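Local coordinates for petrobactin-binding protein YclQ (Bacillus subtilis subsp. subtilis str. 168, PDB 3GFV) that binds iron-free and ferric petrobactin, as well as the precursor 3,4-dihydroxybenzoic acid, as the solute-binding component of the YclNOPQ uptake transporter, at residues A[236-239]-A[243-246]; A[191-196]-A[232-237]. All coordinates share one frame; numbering follows the deposited sequence.

Interaction 1: A[236-239]-A[243-246]; sequences RGTA and TSST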
loop_
_atom_site.group_PDB
_atom_site.type_symbol
_atom_site.label_atom_id
_atom_site.label_comp_id
_atom_site.label_asym_id
_atom_site.label_seq_id
_atom_site.Cartn_x
_atom_site.Cartn_y
_atom_site.Cartn_z
ATOM N N ARG A 236 -11.414 6.863 -2.216
ATOM C CA ARG A 236 -11.715 5.433 -2.348
ATOM C C ARG A 236 -12.550 5.172 -3.599
ATOM O O ARG A 236 -12.365 4.162 -4.283
ATOM C CB ARG A 236 -12.459 4.915 -1.118
ATOM C CG ARG A 236 -12.804 3.422 -1.191
ATOM C CD ARG A 236 -13.563 2.947 0.033
ATOM N NE ARG A 236 -13.932 1.535 -0.087
ATOM C CZ ARG A 236 -15.061 1.099 -0.642
ATOM N NH1 ARG A 236 -15.950 1.963 -1.126
ATOM N NH2 ARG A 236 -15.304 -0.210 -0.710
ATOM N N GLY A 237 -13.464 6.085 -3.894
ATOM C CA GLY A 237 -14.303 5.954 -5.081
ATOM C C GLY A 237 -13.421 5.902 -6.319
ATOM O O GLY A 237 -13.556 5.007 -7.157
ATOM N N THR A 238 -12.501 6.854 -6.431
ATOM C CA THR A 238 -11.621 6.894 -7.596
ATOM C C THR A 238 -10.823 5.608 -7.696
ATOM O O THR A 238 -10.639 5.055 -8.790
ATOM C CB THR A 238 -10.668 8.095 -7.533
ATOM O OG1 THR A 238 -11.445 9.292 -7.435
ATOM C CG2 THR A 238 -9.800 8.160 -8.781
ATOM N N ALA A 239 -10.378 5.110 -6.549
ATOM C CA ALA A 239 -9.538 3.908 -6.500
ATOM C C ALA A 239 -10.225 2.683 -7.100
ATOM O O ALA A 239 -9.587 1.837 -7.753
ATOM C CB ALA A 239 -9.135 3.617 -5.074
ATOM N N THR A 243 -17.721 6.942 -8.297
ATOM C CA THR A 243 -17.553 8.382 -8.428
ATOM C C THR A 243 -16.554 8.937 -7.404
ATOM O O THR A 243 -16.458 8.446 -6.275
ATOM C CB THR A 243 -18.896 9.127 -8.351
ATOM O OG1 THR A 243 -19.547 8.810 -7.118
ATOM C CG2 THR A 243 -19.780 8.686 -9.505
ATOM N N SER A 244 -15.799 9.948 -7.833
ATOM C CA SER A 244 -14.876 10.672 -6.962
ATOM C C SER A 244 -15.633 11.669 -6.101
ATOM O O SER A 244 -16.684 12.167 -6.496
ATOM C CB SER A 244 -13.860 11.421 -7.815
ATOM O OG SER A 244 -13.358 10.565 -8.830
ATOM N N SER A 245 -15.109 11.981 -4.925
ATOM C CA SER A 245 -15.806 12.982 -4.106
ATOM C C SER A 245 -14.827 13.880 -3.374
ATOM O O SER A 245 -15.150 14.489 -2.352
ATOM C CB SER A 245 -16.799 12.328 -3.135
ATOM O OG SER A 245 -16.159 11.388 -2.293
ATOM N N THR A 246 -13.631 13.992 -3.927
ATOM C CA THR A 246 -12.614 14.843 -3.325
ATOM C C THR A 246 -12.928 16.339 -3.409
ATOM O O THR A 246 -12.771 17.073 -2.423
ATOM C CB THR A 246 -11.271 14.578 -3.979
ATOM O OG1 THR A 246 -10.855 13.260 -3.621
ATOM C CG2 THR A 246 -10.249 15.582 -3.494
#

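Interaction 2: A[191-196]-A[232-237]; sequences SRYGLI and FVIDRG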
loop_
_atom_site.group_PDB
_atom_site.type_symbol
_atom_site.label_atom_id
_atom_site.label_comp_id
_atom_site.label_asym_id
_atom_site.label_seq_id
_atom_site.Cartn_x
_atom_site.Cartn_y
_atom_site.Cartn_z
ATOM N N SER A 191 -2.328 3.851 11.678
ATOM C CA SER A 191 -3.480 3.476 10.860
ATOM C C SER A 191 -3.026 2.979 9.489
ATOM O O SER A 191 -1.824 2.932 9.173
ATOM C CB SER A 191 -4.455 4.655 10.690
ATOM O OG SER A 191 -3.927 5.605 9.769
ATOM N N ARG A 192 -3.999 2.621 8.667
ATOM C CA ARG A 192 -3.712 2.168 7.324
ATOM C C ARG A 192 -2.777 3.118 6.570
ATOM O O ARG A 192 -1.896 2.689 5.844
ATOM C CB ARG A 192 -5.029 2.025 6.573
ATOM C CG ARG A 192 -4.860 1.591 5.148
ATOM C CD ARG A 192 -6.241 1.486 4.536
ATOM N NE ARG A 192 -6.232 0.708 3.311
ATOM C CZ ARG A 192 -7.333 0.306 2.691
ATOM N NH1 ARG A 192 -8.528 0.608 3.191
ATOM N NH2 ARG A 192 -7.235 -0.397 1.575
ATOM N N TYR A 193 -2.951 4.422 6.761
ATOM C CA TYR A 193 -2.105 5.392 6.069
ATOM C C TYR A 193 -1.216 6.161 7.036
ATOM O O TYR A 193 -0.667 7.228 6.703
ATOM C CB TYR A 193 -2.946 6.360 5.214
ATOM C CG TYR A 193 -3.861 5.649 4.238
ATOM C CD1 TYR A 193 -3.346 4.830 3.237
ATOM C CD2 TYR A 193 -5.240 5.773 4.333
ATOM C CE1 TYR A 193 -4.194 4.164 2.356
ATOM C CE2 TYR A 193 -6.081 5.124 3.458
ATOM C CZ TYR A 193 -5.552 4.318 2.465
ATOM O OH TYR A 193 -6.387 3.664 1.585
ATOM N N GLY A 194 -1.057 5.595 8.226
ATOM C CA GLY A 194 -0.182 6.146 9.237
ATOM C C GLY A 194 1.257 6.380 8.805
ATOM O O GLY A 194 1.949 7.185 9.421
ATOM N N LEU A 195 1.732 5.682 7.774
ATOM C CA LEU A 195 3.143 5.837 7.393
ATOM C C LEU A 195 3.529 7.276 7.052
ATOM O O LEU A 195 4.697 7.648 7.182
ATOM C CB LEU A 195 3.547 4.868 6.268
ATOM C CG LEU A 195 3.216 5.253 4.823
ATOM C CD1 LEU A 195 3.977 4.308 3.889
ATOM C CD2 LEU A 195 1.721 5.155 4.588
ATOM N N ILE A 196 2.556 8.092 6.639
ATOM C CA ILE A 196 2.843 9.487 6.318
ATOM C C ILE A 196 3.406 10.178 7.567
ATOM O O ILE A 196 4.315 11.011 7.477
ATOM C CB ILE A 196 1.579 10.185 5.784
ATOM C CG1 ILE A 196 1.317 9.718 4.343
ATOM C CG2 ILE A 196 1.748 11.696 5.842
ATOM C CD1 ILE A 196 -0.092 10.060 3.788
ATOM N N PHE A 232 -3.598 15.537 3.087
ATOM C CA PHE A 232 -3.347 14.414 2.187
ATOM C C PHE A 232 -4.666 13.716 1.920
ATOM O O PHE A 232 -5.333 13.275 2.860
ATOM C CB PHE A 232 -2.367 13.448 2.844
ATOM C CG PHE A 232 -1.008 14.037 3.071
ATOM C CD1 PHE A 232 -0.025 13.931 2.095
ATOM C CD2 PHE A 232 -0.718 14.715 4.253
ATOM C CE1 PHE A 232 1.258 14.467 2.297
ATOM C CE2 PHE A 232 0.562 15.260 4.461
ATOM C CZ PHE A 232 1.532 15.155 3.477
ATOM N N VAL A 233 -5.052 13.625 0.648
ATOM C CA VAL A 233 -6.363 13.066 0.313
ATOM C C VAL A 233 -6.259 11.814 -0.550
ATOM O O VAL A 233 -5.554 11.810 -1.574
ATOM C CB VAL A 233 -7.201 14.087 -0.452
ATOM C CG1 VAL A 233 -8.575 13.522 -0.738
ATOM C CG2 VAL A 233 -7.325 15.367 0.370
ATOM N N ILE A 234 -6.996 10.779 -0.150
ATOM C CA ILE A 234 -7.141 9.551 -0.948
ATOM C C ILE A 234 -8.611 9.429 -1.254
ATOM O O ILE A 234 -9.443 9.661 -0.380
ATOM C CB ILE A 234 -6.664 8.329 -0.149
ATOM C CG1 ILE A 234 -5.151 8.427 0.054
ATOM C CG2 ILE A 234 -6.981 7.014 -0.874
ATOM C CD1 ILE A 234 -4.686 7.655 1.248
ATOM N N ASP A 235 -8.942 9.097 -2.495
ATOM C CA ASP A 235 -10.345 8.950 -2.863
ATOM C C ASP A 235 -10.672 7.482 -3.132
ATOM O O ASP A 235 -10.255 6.918 -4.150
ATOM C CB ASP A 235 -10.653 9.781 -4.091
ATOM C CG ASP A 235 -12.151 9.957 -4.293
ATOM O OD1 ASP A 235 -12.864 8.938 -4.299
ATOM O OD2 ASP A 235 -12.603 11.106 -4.369
ATOM N N ARG A 236 -11.414 6.863 -2.216
ATOM C CA ARG A 236 -11.715 5.433 -2.348
ATOM C C ARG A 236 -12.550 5.172 -3.599
ATOM O O ARG A 236 -12.365 4.162 -4.283
ATOM C CB ARG A 236 -12.459 4.915 -1.118
ATOM C CG ARG A 236 -12.804 3.422 -1.191
ATOM C CD ARG A 236 -13.563 2.947 0.033
ATOM N NE ARG A 236 -13.932 1.535 -0.087
ATOM C CZ ARG A 236 -15.061 1.099 -0.642
ATOM N NH1 ARG A 236 -15.950 1.963 -1.126
ATOM N NH2 ARG A 236 -15.304 -0.210 -0.710
ATOM N N GLY A 237 -13.464 6.085 -3.894
ATOM C CA GLY A 237 -14.303 5.954 -5.081
ATOM C C GLY A 237 -13.421 5.902 -6.319
ATOM O O GLY A 237 -13.556 5.007 -7.157
#

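Interaction 1: A[236-239]-A[243-246]
T238 and S244 meet hydroxyl to hydroxyl: T238 OG1 lies 2.7 Å from S244 OG, a hydrogen bond in which either oxygen could be the donor. Their first torsions bring the two oxygens together. In T238 the hydroxyl stands anti to the carbonyl carbon (chi1 -57°), with the methyl CG2 anti to the backbone N; in S244 the oxygen likewise lies anti to its own carbonyl carbon, with chi1 at -46°. S244 CB comes within 3.2 Å of T238 OG1, and T238 CA and S244 CA are 5.0 Å apart, the closest approach of the two backbones by CA.

One residue back on each segment, backbone meets backbone. With no side chain on G237, the carbonyl oxygen of T243 reaches its CA directly at 3.5 Å, in a CA-H...O contact with an angle of 157° at the hydrogen. The side chain of T243 starts off in the other direction, and only its main chain faces the helix.

D235, just before the helix, joins both sides: OD1 accepts from T238 N, while OD2 accepts from S245 N and T246 OG1. The contact itself buries just 130 Å² and has little apolar packing, so its hold is polar: one hydroxyl pair at an exposed edge and one carbonyl set against a buried glycine.

Interaction 2: A[191-196]-A[232-237]
I234 points its CD1 methyl almost squarely at the ring of Y193, 3.4 Å from the centroid and 2° off the normal. All six ring carbons are therefore nearly the same distance from the methyl, the nearest being Y193 CE2 at 3.6 Å from I234 CD1. The opposite face of the ring is covered by R192 CG, 3.8 Å above the plane and also over the centre, which leaves the tyrosine sandwiched between a methyl and an arginine methylene. With CG anti to the carbonyl carbon (chi1 -54°), Y193 reaches from its turn to the strand, and the two side chains meet coming from opposite directions.

The second pairing is looser. I196 slides past F232, and its CG2 sits 4.1 Å from the F232 centroid, 15° off the normal and displaced toward the rim. I196 CD1 lies beside the base of the phenyl group, 4.1 Å from F232 CG.

Toward R192 and R236 the two segments part, and these partly exposed side chains do not meet: R192 NH1 and R236 NE are 6.4 Å apart. R192 NH1 bonds to T213 O and forms a salt bridge with a phosphate ion, probably from the crystallisation liquor; R236 bonds to N180 and Y275. On this side Y193 OH lies 3.4 Å above the plane of the R192 guanidinium, buried and without a hydrogen-bonding partner in the model.

A type I turn from S191 to G194 leads into helix 195-198. Turn, short helix and W274 of helix 271-276, which touches both Y193 and I196, pack where F232 and I234 point, as in the layered alpha-beta sandwich of the periplasmic binding protein fold.

In the fold
Both contacts belong to the part of the fold built on the mixed sheet, and their centres are 12 Å apart. Along the chain, 191-196 comes first, strand 230-235 follows, then helix 236-240 and finally the loop at 243-246. Interaction 2 therefore ends on R236 and G237, where interaction 1 begins. The strand serves both: alternate residues F232 and I234 face the 191-196 segment, whereas V233 and D235 face the returning loop, with V233 CG1 packed against T246 OG1. Interaction 2 is wholly buried, about 9 Å from the centre of the chain; interaction 1 is partly exposed, with its centre about 17 Å out. Strand 230-235 thus joins the 191-196 turn and the loop after helix 236-240 to the mixed sheet.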